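Long-range contacts in lovastatin nonaketide synthase, polyketide synthase component (Aspergillus terreus, PDB 7CPX), which assembles the polyketide chain of dihydromonacolin L from malonyl-CoA on the way to lovastatin, working together with its partner protein LovC: residues 557-562 and 645-650; 842-847 and 870-875; 1964-1969 and 2030-2035; 2008-2013 and 2024-2029. The protein carries 2 engineered substitutions. All coordinates share one frame; numbering follows the deposited sequence.

Overall arrangement
The four contacts form two pairs in distant parts of the chain. Contacts 1 and 2 belong to the parallel sheet of the malonyl transacylase domain, where strands 558-563 and 844-848 are neighbours. Their centres lie about 9 Å apart, and Leu560 N probably bonds to Ile844 O across 2.9 Å. Contacts 3 and 4 belong to another parallel sheet, centres about 10 Å apart; contact 4 falls within the chain between the two strands of contact 3, and Leu1966 CD2 meets Leu2025 CD2 at 4.0 Å. The two pairs are separated by 101 to 109 Å between centres. None of the four lies at the ketosynthase or dehydratase catalytic residues or at the bound NADP.

Contact 1. Residues 557-562 and 645-650; sequences PSVLGI and ARIRFT
With chi1 at 70°, Val559 places CG1 between its backbone N and carbonyl carbon, and from there the methyl sits over one face of the Phe649 ring. This CH-pi contact spans 3.7 Å from CG1 to the ring centroid. The same CG1 meets Ile647 CG2 at 3.4 Å, so a short branched side chain lies between the ring face and Ile647. Thr650 uses a similar torsion, chi1 54°, to swing OG1 back over the neighbouring strand, where it donates to Val559 O at 2.8 Å from above the carbonyl plane. Thr650 N reaches that oxygen nearly along the C=O axis, and the two donors together grip it. These are adjacent strands of the parallel sheet in the alpha/beta core of the transacylase: helix 624-644 ends in a Schellman motif at Arg646, and strand 648-652 then runs alongside 558-563 toward what is probably the nucleophile elbow. One step earlier along the strands, Val559 N bonds to Arg648 O at 3.2 Å. On the sheet face opposite Val559 and Phe649, Leu560 CB packs against Thr650 OG1 at 3.4 Å, the two side chains crossing at about a right angle. Helix 624-644 closes over Ile647 and Phe649 through Leu642.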
loop_
_atom_site.group_PDB
_atom_site.type_symbol
_atom_site.label_atom_id
_atom_site.label_comp_id
_atom_site.label_asym_id
_atom_site.label_seq_id
_atom_site.Cartn_x
_atom_site.Cartn_y
_atom_site.Cartn_z
ATOM N N PRO A 557 12.660 44.126 48.000
ATOM C CA PRO A 557 13.859 44.847 48.453
ATOM C C PRO A 557 13.907 45.147 49.945
ATOM O O PRO A 557 14.751 45.946 50.361
ATOM C CB PRO A 557 13.767 46.154 47.652
ATOM C CG PRO A 557 12.307 46.401 47.542
ATOM C CD PRO A 557 11.655 45.044 47.431
ATOM N N SER A 558 13.043 44.539 50.754
ATOM C CA SER A 558 12.960 44.867 52.172
ATOM C C SER A 558 14.101 44.199 52.932
ATOM O O SER A 558 14.171 42.964 53.015
ATOM C CB SER A 558 11.608 44.440 52.738
ATOM O OG SER A 558 11.329 43.090 52.420
ATOM N N VAL A 559 14.987 45.019 53.497
ATOM C CA VAL A 559 16.142 44.538 54.240
ATOM C C VAL A 559 16.133 45.151 55.632
ATOM O O VAL A 559 15.645 46.266 55.844
ATOM C CB VAL A 559 17.471 44.866 53.525
ATOM C CG1 VAL A 559 17.752 46.358 53.580
ATOM C CG2 VAL A 559 18.616 44.083 54.144
ATOM N N LEU A 560 16.682 44.404 56.583
ATOM C CA LEU A 560 16.867 44.854 57.956
ATOM C C LEU A 560 18.349 45.123 58.178
ATOM O O LEU A 560 19.177 44.219 58.017
ATOM C CB LEU A 560 16.350 43.813 58.949
ATOM C CG LEU A 560 16.768 43.994 60.410
ATOM C CD1 LEU A 560 16.362 45.363 60.926
ATOM C CD2 LEU A 560 16.172 42.897 61.275
ATOM N N GLY A 561 18.679 46.356 58.546
ATOM C CA GLY A 561 20.063 46.732 58.756
ATOM C C GLY A 561 20.545 46.451 60.162
ATOM O O GLY A 561 20.220 47.189 61.097
ATOM N N ILE A 562 21.317 45.380 60.329
ATOM C CA ILE A 562 21.900 45.014 61.613
ATOM C C ILE A 562 23.317 45.563 61.646
ATOM O O ILE A 562 24.159 45.172 60.832
ATOM C CB ILE A 562 21.888 43.492 61.814
ATOM C CG1 ILE A 562 20.445 42.991 61.873
ATOM C CG2 ILE A 562 22.663 43.111 63.063
ATOM C CD1 ILE A 562 20.040 42.168 60.669
ATOM N N ALA A 645 22.379 52.020 45.872
ATOM C CA ALA A 645 21.723 50.953 45.133
ATOM C C ALA A 645 20.212 50.960 45.325
ATOM O O ALA A 645 19.533 50.051 44.838
ATOM C CB ALA A 645 22.296 49.598 45.554
ATOM N N ARG A 646 19.679 51.966 46.022
ATOM C CA ARG A 646 18.243 52.089 46.262
ATOM C C ARG A 646 17.697 50.852 46.970
ATOM O O ARG A 646 16.719 50.240 46.537
ATOM C CB ARG A 646 17.488 52.357 44.957
ATOM C CG ARG A 646 17.450 53.829 44.559
ATOM C CD ARG A 646 18.840 54.452 44.530
ATOM N NE ARG A 646 18.807 55.860 44.154
ATOM C CZ ARG A 646 19.883 56.628 44.038
ATOM N NH1 ARG A 646 21.099 56.150 44.246
ATOM N NH2 ARG A 646 19.735 57.906 43.702
ATOM N N ILE A 647 18.343 50.481 48.069
ATOM C CA ILE A 647 17.869 49.407 48.933
ATOM C C ILE A 647 17.043 50.023 50.052
ATOM O O ILE A 647 17.522 50.902 50.780
ATOM C CB ILE A 647 19.048 48.595 49.495
ATOM C CG1 ILE A 647 19.817 47.921 48.357
ATOM C CG2 ILE A 647 18.546 47.562 50.488
ATOM C CD1 ILE A 647 21.142 47.324 48.779
ATOM N N ARG A 648 15.801 49.568 50.190
ATOM C CA ARG A 648 14.895 50.089 51.205
ATOM C C ARG A 648 15.115 49.337 52.510
ATOM O O ARG A 648 15.125 48.102 52.531
ATOM C CB ARG A 648 13.444 49.967 50.738
ATOM C CG ARG A 648 13.210 50.514 49.329
ATOM C CD ARG A 648 13.801 51.912 49.157
ATOM N NE ARG A 648 13.650 52.421 47.800
ATOM C CZ ARG A 648 14.215 53.536 47.354
ATOM N NH1 ARG A 648 14.979 54.284 48.134
ATOM N NH2 ARG A 648 14.011 53.908 46.094
ATOM N N PHE A 649 15.278 50.087 53.598
ATOM C CA PHE A 649 15.852 49.573 54.831
ATOM C C PHE A 649 14.849 49.577 55.976
ATOM O O PHE A 649 13.943 50.413 56.038
ATOM C CB PHE A 649 17.069 50.405 55.255
ATOM C CG PHE A 649 18.361 49.944 54.654
ATOM C CD1 PHE A 649 19.153 49.022 55.315
ATOM C CD2 PHE A 649 18.791 50.440 53.436
ATOM C CE1 PHE A 649 20.346 48.597 54.770
ATOM C CE2 PHE A 649 19.983 50.018 52.884
ATOM C CZ PHE A 649 20.762 49.096 53.553
ATOM N N THR A 650 15.031 48.614 56.875
ATOM C CA THR A 650 14.549 48.684 58.245
ATOM C C THR A 650 15.762 48.571 59.158
ATOM O O THR A 650 16.684 47.796 58.890
ATOM C CB THR A 650 13.536 47.574 58.557
ATOM O OG1 THR A 650 14.100 46.298 58.231
ATOM C CG2 THR A 650 12.256 47.779 57.763
#

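Contact 2. Residues 842-847 and 870-875; sequences LDIGIE and DLAYTG
Glu847 and Tyr873 meet on one face of a parallel strand pair, the two strands of a beta-alpha-beta unit in which helix 855-865 connects 844-848 to 872-875 in the transacylase sheet. The glutamate runs extended from its backbone, CG anti to N (chi1 -180°). Its CB already touches the phenol, 3.4 Å from Tyr873 OH and close to CE2. CG and CD follow, each 3.8 Å from Tyr873 OH, so the aliphatic part of the chain crosses the hydroxyl end of the ring at a slant. At the tip, OE1 lies near the ring plane at its edge, and the carboxylate is turned 76° from the ring. Tyr873 OH may form a weak hydrogen bond to Glu847 OE1 at 3.3 Å, though the hydroxyl proton has another acceptor within reach. The firmer hold on this buried carboxylate is on OE2, which takes the backbone N of Leu854. Gly845, paired with Tyr873, puts no side chain beside the ring, and its carbonyl oxygen lies over one ring face while accepting Thr874 N. The opposite face of the sheet is mainly apolar, as suits the side packed against helix 883-898 through Leu894 and Phe898. There small Ala872 gives Ile844 room: Ile844 CG1 rests 3.8 Å from Ala872 CB, and CD1 reaches on to Thr874 OG1 at 3.4 Å.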
loop_
_atom_site.group_PDB
_atom_site.type_symbol
_atom_site.label_atom_id
_atom_site.label_comp_id
_atom_site.label_asym_id
_atom_site.label_seq_id
_atom_site.Cartn_x
_atom_site.Cartn_y
_atom_site.Cartn_z
ATOM N N LEU A 842 9.183 41.575 56.236
ATOM C CA LEU A 842 10.609 41.693 55.970
ATOM C C LEU A 842 11.100 40.482 55.189
ATOM O O LEU A 842 10.649 39.354 55.410
ATOM C CB LEU A 842 11.383 41.822 57.282
ATOM C CG LEU A 842 12.907 41.898 57.159
ATOM C CD1 LEU A 842 13.327 43.151 56.405
ATOM C CD2 LEU A 842 13.552 41.854 58.533
ATOM N N ASP A 843 12.034 40.721 54.271
ATOM C CA ASP A 843 12.549 39.684 53.388
ATOM C C ASP A 843 13.972 39.269 53.722
ATOM O O ASP A 843 14.249 38.071 53.845
ATOM C CB ASP A 843 12.478 40.160 51.930
ATOM C CG ASP A 843 11.056 40.425 51.474
ATOM O OD1 ASP A 843 10.161 39.626 51.819
ATOM O OD2 ASP A 843 10.833 41.439 50.778
ATOM N N ILE A 844 14.891 40.223 53.876
ATOM C CA ILE A 844 16.303 39.912 54.060
ATOM C C ILE A 844 16.861 40.769 55.192
ATOM O O ILE A 844 16.241 41.730 55.641
ATOM C CB ILE A 844 17.103 40.117 52.754
ATOM C CG1 ILE A 844 18.579 39.753 52.939
ATOM C CG2 ILE A 844 16.955 41.548 52.254
ATOM C CD1 ILE A 844 19.318 39.543 51.639
ATOM N N GLY A 845 18.029 40.380 55.676
ATOM C CA GLY A 845 18.768 41.189 56.631
ATOM C C GLY A 845 20.227 41.263 56.244
ATOM O O GLY A 845 20.811 40.281 55.787
ATOM N N ILE A 846 20.809 42.445 56.425
ATOM C CA ILE A 846 22.199 42.709 56.072
ATOM C C ILE A 846 22.935 43.149 57.327
ATOM O O ILE A 846 22.510 44.094 58.006
ATOM C CB ILE A 846 22.321 43.771 54.970
ATOM C CG1 ILE A 846 21.868 43.195 53.629
ATOM C CG2 ILE A 846 23.755 44.273 54.874
ATOM C CD1 ILE A 846 21.647 44.241 52.560
ATOM N N GLU A 847 24.041 42.470 57.627
ATOM C CA GLU A 847 24.931 42.854 58.719
ATOM C C GLU A 847 25.868 43.933 58.195
ATOM O O GLU A 847 26.980 43.663 57.741
ATOM C CB GLU A 847 25.702 41.650 59.243
ATOM C CG GLU A 847 26.649 41.976 60.388
ATOM C CD GLU A 847 27.244 40.736 61.025
ATOM O OE1 GLU A 847 26.756 39.624 60.737
ATOM O OE2 GLU A 847 28.201 40.874 61.816
ATOM N N ASP A 870 13.152 31.407 58.262
ATOM C CA ASP A 870 14.595 31.578 58.092
ATOM C C ASP A 870 14.833 32.657 57.040
ATOM O O ASP A 870 15.132 32.389 55.874
ATOM C CB ASP A 870 15.249 30.257 57.704
ATOM C CG ASP A 870 16.758 30.363 57.593
ATOM O OD1 ASP A 870 17.307 31.438 57.914
ATOM O OD2 ASP A 870 17.394 29.370 57.182
ATOM N N LEU A 871 14.694 33.908 57.470
ATOM C CA LEU A 871 14.925 35.030 56.574
ATOM C C LEU A 871 16.386 35.077 56.142
ATOM O O LEU A 871 17.296 34.721 56.896
ATOM C CB LEU A 871 14.536 36.347 57.246
ATOM C CG LEU A 871 13.048 36.552 57.545
ATOM C CD1 LEU A 871 12.805 37.939 58.119
ATOM C CD2 LEU A 871 12.200 36.337 56.300
ATOM N N ALA A 872 16.599 35.525 54.910
ATOM C CA ALA A 872 17.941 35.570 54.348
ATOM C C ALA A 872 18.829 36.514 55.147
ATOM O O ALA A 872 18.374 37.529 55.681
ATOM C CB ALA A 872 17.883 36.016 52.889
ATOM N N TYR A 873 20.112 36.169 55.228
ATOM C CA TYR A 873 21.103 36.977 55.924
ATOM C C TYR A 873 22.307 37.183 55.018
ATOM O O TYR A 873 22.702 36.273 54.284
ATOM C CB TYR A 873 21.537 36.311 57.230
ATOM C CG TYR A 873 22.061 37.281 58.260
ATOM C CD1 TYR A 873 21.224 37.802 59.235
ATOM C CD2 TYR A 873 23.389 37.677 58.257
ATOM C CE1 TYR A 873 21.696 38.689 60.179
ATOM C CE2 TYR A 873 23.870 38.564 59.199
ATOM C CZ TYR A 873 23.018 39.068 60.158
ATOM O OH TYR A 873 23.482 39.954 61.106
ATOM N N THR A 874 22.887 38.381 55.070
ATOM C CA THR A 874 23.965 38.744 54.158
ATOM C C THR A 874 24.986 39.628 54.855
ATOM O O THR A 874 24.620 40.617 55.496
ATOM C CB THR A 874 23.411 39.474 52.930
ATOM O OG1 THR A 874 22.531 38.602 52.211
ATOM C CG2 THR A 874 24.537 39.920 52.018
ATOM N N GLY A 875 26.261 39.283 54.706
ATOM C CA GLY A 875 27.353 40.119 55.161
ATOM C C GLY A 875 27.945 40.910 54.009
ATOM O O GLY A 875 27.939 40.462 52.864
#

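Contact 3. Residues 1964-1969 and 2030-2035; sequences SILVLN and QALVDL
Ile1965 and Val1967 lie beside Ala2031 and Val2033 on neighbouring strands of a Rossmann-like parallel sheet, as in the enoylreductase-like region of related synthases. Both faces of this strand pair are buried and closely packed. On one, Ile1965 CG2 meets Ala2031 CB at 3.7 Å, and the Val1967 and Leu2035 side chains cross at a slant, CG1 to CD1 3.7 Å. Short and branched side chains suit this face, where Ile1953 of helix 1935-1953 packs on Ile1965, Ala2031 and Val2033. On the other, Leu1966 and Leu2032 stand side by side, and Leu2032 CD1 comes within 3.5 Å of Leu1966 O; Leu2032 continues onto Met2048 and Met2049 of helix 2041-2051. Asp2034 is buried here too, its OD2 satisfied by Thr2045 OG1. By contrast, the ends of the pair are partly exposed, at Gln2030 and Asn1969. A chi2 of 147° bends the Gln2030 chain and sets CD near the start of the other strand. Its OE1 accepts two backbone N-H groups, those of Asp1963 and Ser1964, the latter tilted 32° from the amide plane. Asn1969 ND2, at the far end, bonds to Ser2036 OG. Nearby, Leu2035 N closes the pairing on Leu1968 O at 3.2 Å.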
loop_
_atom_site.group_PDB
_atom_site.type_symbol
_atom_site.label_atom_id
_atom_site.label_comp_id
_atom_site.label_asym_id
_atom_site.label_seq_id
_atom_site.Cartn_x
_atom_site.Cartn_y
_atom_site.Cartn_z
ATOM N N SER A 1964 -6.776 -51.359 0.344
ATOM C CA SER A 1964 -7.911 -50.505 0.657
ATOM C C SER A 1964 -7.645 -49.109 0.112
ATOM O O SER A 1964 -6.518 -48.613 0.180
ATOM C CB SER A 1964 -8.167 -50.444 2.166
ATOM O OG SER A 1964 -9.258 -49.590 2.461
ATOM N N ILE A 1965 -8.694 -48.486 -0.429
ATOM C CA ILE A 1965 -8.609 -47.142 -0.987
ATOM C C ILE A 1965 -9.806 -46.330 -0.514
ATOM O O ILE A 1965 -10.817 -46.872 -0.059
ATOM C CB ILE A 1965 -8.552 -47.146 -2.532
ATOM C CG1 ILE A 1965 -9.890 -47.599 -3.126
ATOM C CG2 ILE A 1965 -7.428 -48.045 -3.012
ATOM C CD1 ILE A 1965 -9.922 -47.573 -4.633
ATOM N N LEU A 1966 -9.682 -45.011 -0.641
ATOM C CA LEU A 1966 -10.743 -44.075 -0.296
ATOM C C LEU A 1966 -11.048 -43.207 -1.506
ATOM O O LEU A 1966 -10.128 -42.696 -2.151
ATOM C CB LEU A 1966 -10.339 -43.201 0.893
ATOM C CG LEU A 1966 -11.319 -42.092 1.287
ATOM C CD1 LEU A 1966 -12.649 -42.676 1.727
ATOM C CD2 LEU A 1966 -10.729 -41.226 2.385
ATOM N N VAL A 1967 -12.333 -43.044 -1.807
ATOM C CA VAL A 1967 -12.797 -42.209 -2.909
ATOM C C VAL A 1967 -13.620 -41.080 -2.309
ATOM O O VAL A 1967 -14.586 -41.331 -1.576
ATOM C CB VAL A 1967 -13.622 -43.009 -3.927
ATOM C CG1 VAL A 1967 -13.964 -42.141 -5.124
ATOM C CG2 VAL A 1967 -12.864 -44.249 -4.363
ATOM N N LEU A 1968 -13.253 -39.846 -2.638
ATOM C CA LEU A 1968 -13.814 -38.661 -2.007
ATOM C C LEU A 1968 -14.840 -38.006 -2.922
ATOM O O LEU A 1968 -14.563 -37.755 -4.100
ATOM C CB LEU A 1968 -12.710 -37.663 -1.658
ATOM C CG LEU A 1968 -13.170 -36.308 -1.112
ATOM C CD1 LEU A 1968 -14.060 -36.487 0.106
ATOM C CD2 LEU A 1968 -11.971 -35.439 -0.773
ATOM N N ASN A 1969 -16.018 -37.733 -2.368
ATOM C CA ASN A 1969 -17.098 -37.049 -3.068
ATOM C C ASN A 1969 -17.326 -37.592 -4.483
ATOM O O ASN A 1969 -17.294 -36.834 -5.454
ATOM C CB ASN A 1969 -16.833 -35.552 -3.113
ATOM C CG ASN A 1969 -18.034 -34.762 -3.591
ATOM O OD1 ASN A 1969 -19.162 -35.252 -3.567
ATOM N ND2 ASN A 1969 -17.797 -33.532 -4.028
ATOM N N GLN A 2030 -4.726 -46.959 1.353
ATOM C CA GLN A 2030 -3.427 -46.790 0.722
ATOM C C GLN A 2030 -3.460 -45.844 -0.467
ATOM O O GLN A 2030 -2.397 -45.398 -0.911
ATOM C CB GLN A 2030 -2.880 -48.152 0.267
ATOM C CG GLN A 2030 -2.549 -49.098 1.409
ATOM C CD GLN A 2030 -2.779 -50.550 1.044
ATOM O OE1 GLN A 2030 -3.760 -50.885 0.381
ATOM N NE2 GLN A 2030 -1.874 -51.421 1.473
ATOM N N ALA A 2031 -4.642 -45.530 -0.994
ATOM C CA ALA A 2031 -4.772 -44.623 -2.122
ATOM C C ALA A 2031 -5.984 -43.727 -1.917
ATOM O O ALA A 2031 -6.973 -44.121 -1.290
ATOM C CB ALA A 2031 -4.904 -45.384 -3.447
ATOM N N LEU A 2032 -5.889 -42.512 -2.451
ATOM C CA LEU A 2032 -6.965 -41.533 -2.405
ATOM C C LEU A 2032 -7.353 -41.152 -3.826
ATOM O O LEU A 2032 -6.484 -40.849 -4.651
ATOM C CB LEU A 2032 -6.545 -40.289 -1.621
ATOM C CG LEU A 2032 -7.572 -39.154 -1.577
ATOM C CD1 LEU A 2032 -8.863 -39.618 -0.927
ATOM C CD2 LEU A 2032 -7.012 -37.950 -0.844
ATOM N N VAL A 2033 -8.652 -41.166 -4.101
ATOM C CA VAL A 2033 -9.193 -40.838 -5.413
ATOM C C VAL A 2033 -10.178 -39.697 -5.203
ATOM O O VAL A 2033 -11.320 -39.919 -4.786
ATOM C CB VAL A 2033 -9.865 -42.043 -6.077
ATOM C CG1 VAL A 2033 -10.425 -41.658 -7.432
ATOM C CG2 VAL A 2033 -8.878 -43.189 -6.209
ATOM N N ASP A 2034 -9.743 -38.472 -5.480
ATOM C CA ASP A 2034 -10.584 -37.292 -5.297
ATOM C C ASP A 2034 -11.363 -37.059 -6.585
ATOM O O ASP A 2034 -10.824 -36.542 -7.567
ATOM C CB ASP A 2034 -9.741 -36.078 -4.928
ATOM C CG ASP A 2034 -10.576 -34.828 -4.727
ATOM O OD1 ASP A 2034 -11.821 -34.929 -4.747
ATOM O OD2 ASP A 2034 -9.987 -33.742 -4.549
ATOM N N LEU A 2035 -12.637 -37.441 -6.580
ATOM C CA LEU A 2035 -13.535 -37.201 -7.699
ATOM C C LEU A 2035 -14.405 -35.974 -7.482
ATOM O O LEU A 2035 -15.357 -35.759 -8.239
ATOM C CB LEU A 2035 -14.415 -38.428 -7.943
ATOM C CG LEU A 2035 -13.669 -39.750 -8.136
ATOM C CD1 LEU A 2035 -14.632 -40.849 -8.547
ATOM C CD2 LEU A 2035 -12.557 -39.604 -9.160
#

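Contact 4. Residues 2008-2013 and 2024-2029; sequences SWLTLH and VLPRGV
The short, weakly bonded edge strand around 2010-2011 and the chain leaving helix 2018-2024 meet through leucines at one margin of a Rossmann-like sheet. Leu2010 and Leu2012 both point their CB atoms at the second segment, while Thr2011 between them is the centre of an inverse gamma turn. Leu2025 CD2 fits against both: it is 3.6 Å from Leu2010 CD2 and 3.8 Å from Leu2012 CD1, the leucine side chains crossing at about a right angle. A chi1 of 176° puts Leu2010 CG anti to the backbone N, and CD2 beyond it makes the contact. Val2024, the last helical residue, runs past Leu2012 in the opposite direction, its CG2 3.6 Å from Leu2012 CD2. No hydrogen bond joins the two segments; with the CA atoms of Leu2010 and Leu2025 8.2 Å apart, long aliphatic side chains are needed to bridge the backbones. Met2048 of helix 2041-2051 touches both Leu2012 and Leu2025, and Leu2025 also reaches Leu1966 in the sheet. Beyond the leucines, His2013 NE2 bonds to His1100 O of the second subunit. The chain then passes from the edge strand over two inner strands to 2031-2034, the long crossover characteristic of a Rossmann-type sheet with strand order 3-2-1-4-5.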
loop_
_atom_site.group_PDB
_atom_site.type_symbol
_atom_site.label_atom_id
_atom_site.label_comp_id
_atom_site.label_asym_id
_atom_site.label_seq_id
_atom_site.Cartn_x
_atom_site.Cartn_y
_atom_site.Cartn_z
ATOM N N SER A 2008 -21.960 -47.421 4.120
ATOM C CA SER A 2008 -22.526 -46.191 3.582
ATOM C C SER A 2008 -21.437 -45.149 3.356
ATOM O O SER A 2008 -20.275 -45.366 3.698
ATOM C CB SER A 2008 -23.596 -45.635 4.523
ATOM O OG SER A 2008 -24.128 -44.420 4.027
ATOM N N TRP A 2009 -21.823 -44.018 2.776
ATOM C CA TRP A 2009 -20.876 -42.941 2.531
ATOM C C TRP A 2009 -20.386 -42.347 3.844
ATOM O O TRP A 2009 -21.160 -42.157 4.787
ATOM C CB TRP A 2009 -21.521 -41.847 1.681
ATOM C CG TRP A 2009 -21.703 -42.219 0.246
ATOM C CD1 TRP A 2009 -20.872 -41.910 -0.789
ATOM C CD2 TRP A 2009 -22.788 -42.963 -0.318
ATOM N NE1 TRP A 2009 -21.370 -42.417 -1.963
ATOM C CE2 TRP A 2009 -22.545 -43.070 -1.702
ATOM C CE3 TRP A 2009 -23.939 -43.552 0.212
ATOM C CZ2 TRP A 2009 -23.411 -43.740 -2.562
ATOM C CZ3 TRP A 2009 -24.797 -44.218 -0.644
ATOM C CH2 TRP A 2009 -24.529 -44.306 -2.015
ATOM N N LEU A 2010 -19.091 -42.053 3.902
ATOM C CA LEU A 2010 -18.510 -41.338 5.034
ATOM C C LEU A 2010 -18.784 -39.855 4.831
ATOM O O LEU A 2010 -18.053 -39.165 4.116
ATOM C CB LEU A 2010 -17.017 -41.624 5.145
ATOM C CG LEU A 2010 -16.265 -40.856 6.235
ATOM C CD1 LEU A 2010 -16.890 -41.090 7.600
ATOM C CD2 LEU A 2010 -14.800 -41.255 6.246
ATOM N N THR A 2011 -19.843 -39.355 5.467
ATOM C CA THR A 2011 -20.327 -37.997 5.224
ATOM C C THR A 2011 -19.363 -37.004 5.864
ATOM O O THR A 2011 -19.580 -36.486 6.962
ATOM C CB THR A 2011 -21.740 -37.823 5.764
ATOM O OG1 THR A 2011 -21.777 -38.198 7.146
ATOM C CG2 THR A 2011 -22.724 -38.681 4.978
ATOM N N LEU A 2012 -18.271 -36.735 5.153
ATOM C CA LEU A 2012 -17.329 -35.712 5.568
ATOM C C LEU A 2012 -17.898 -34.333 5.255
ATOM O O LEU A 2012 -19.043 -34.183 4.816
ATOM C CB LEU A 2012 -15.983 -35.913 4.875
ATOM C CG LEU A 2012 -15.270 -37.239 5.128
ATOM C CD1 LEU A 2012 -13.971 -37.288 4.346
ATOM C CD2 LEU A 2012 -15.005 -37.438 6.608
ATOM N N HIS A 2013 -17.087 -33.307 5.484
ATOM C CA HIS A 2013 -17.468 -31.936 5.187
ATOM C C HIS A 2013 -16.237 -31.175 4.730
ATOM O O HIS A 2013 -15.137 -31.395 5.246
ATOM C CB HIS A 2013 -18.083 -31.247 6.408
ATOM C CG HIS A 2013 -18.830 -29.992 6.084
ATOM N ND1 HIS A 2013 -18.204 -28.841 5.657
ATOM C CD2 HIS A 2013 -20.153 -29.705 6.127
ATOM C CE1 HIS A 2013 -19.108 -27.901 5.448
ATOM N NE2 HIS A 2013 -20.299 -28.400 5.727
ATOM N N VAL A 2024 -11.891 -40.049 11.887
ATOM C CA VAL A 2024 -12.928 -40.725 11.114
ATOM C C VAL A 2024 -12.344 -41.544 9.970
ATOM O O VAL A 2024 -12.787 -42.666 9.726
ATOM C CB VAL A 2024 -13.960 -39.701 10.592
ATOM C CG1 VAL A 2024 -14.537 -38.898 11.742
ATOM C CG2 VAL A 2024 -13.338 -38.787 9.550
ATOM N N LEU A 2025 -11.362 -41.008 9.253
ATOM C CA LEU A 2025 -10.862 -41.699 8.075
ATOM C C LEU A 2025 -10.244 -43.038 8.474
ATOM O O LEU A 2025 -9.480 -43.104 9.444
ATOM C CB LEU A 2025 -9.821 -40.852 7.342
ATOM C CG LEU A 2025 -10.283 -39.520 6.748
ATOM C CD1 LEU A 2025 -9.193 -38.947 5.865
ATOM C CD2 LEU A 2025 -11.569 -39.682 5.962
ATOM N N PRO A 2026 -10.547 -44.121 7.756
ATOM C CA PRO A 2026 -9.898 -45.400 8.061
ATOM C C PRO A 2026 -8.400 -45.329 7.809
ATOM O O PRO A 2026 -7.938 -44.654 6.887
ATOM C CB PRO A 2026 -10.585 -46.387 7.110
ATOM C CG PRO A 2026 -11.084 -45.544 5.991
ATOM C CD PRO A 2026 -11.455 -44.229 6.601
ATOM N N ARG A 2027 -7.641 -46.039 8.644
ATOM C CA ARG A 2027 -6.189 -46.024 8.542
ATOM C C ARG A 2027 -5.649 -47.063 7.569
ATOM O O ARG A 2027 -4.450 -47.041 7.271
ATOM C CB ARG A 2027 -5.566 -46.243 9.923
ATOM C CG ARG A 2027 -6.038 -45.257 10.983
ATOM C CD ARG A 2027 -5.786 -43.815 10.565
ATOM N NE ARG A 2027 -6.125 -42.869 11.621
ATOM C CZ ARG A 2027 -5.303 -42.500 12.594
ATOM N NH1 ARG A 2027 -4.077 -42.990 12.688
ATOM N NH2 ARG A 2027 -5.722 -41.618 13.497
ATOM N N GLY A 2028 -6.493 -47.963 7.068
ATOM C CA GLY A 2028 -6.048 -48.950 6.104
ATOM C C GLY A 2028 -5.969 -48.456 4.678
ATOM O O GLY A 2028 -5.491 -49.190 3.808
ATOM N N VAL A 2029 -6.418 -47.229 4.420
ATOM C CA VAL A 2029 -6.424 -46.699 3.062
ATOM C C VAL A 2029 -4.993 -46.513 2.580
ATOM O O VAL A 2029 -4.141 -45.975 3.299
ATOM C CB VAL A 2029 -7.204 -45.379 3.004
ATOM C CG1 VAL A 2029 -6.964 -44.682 1.676
ATOM C CG2 VAL A 2029 -8.684 -45.636 3.210
#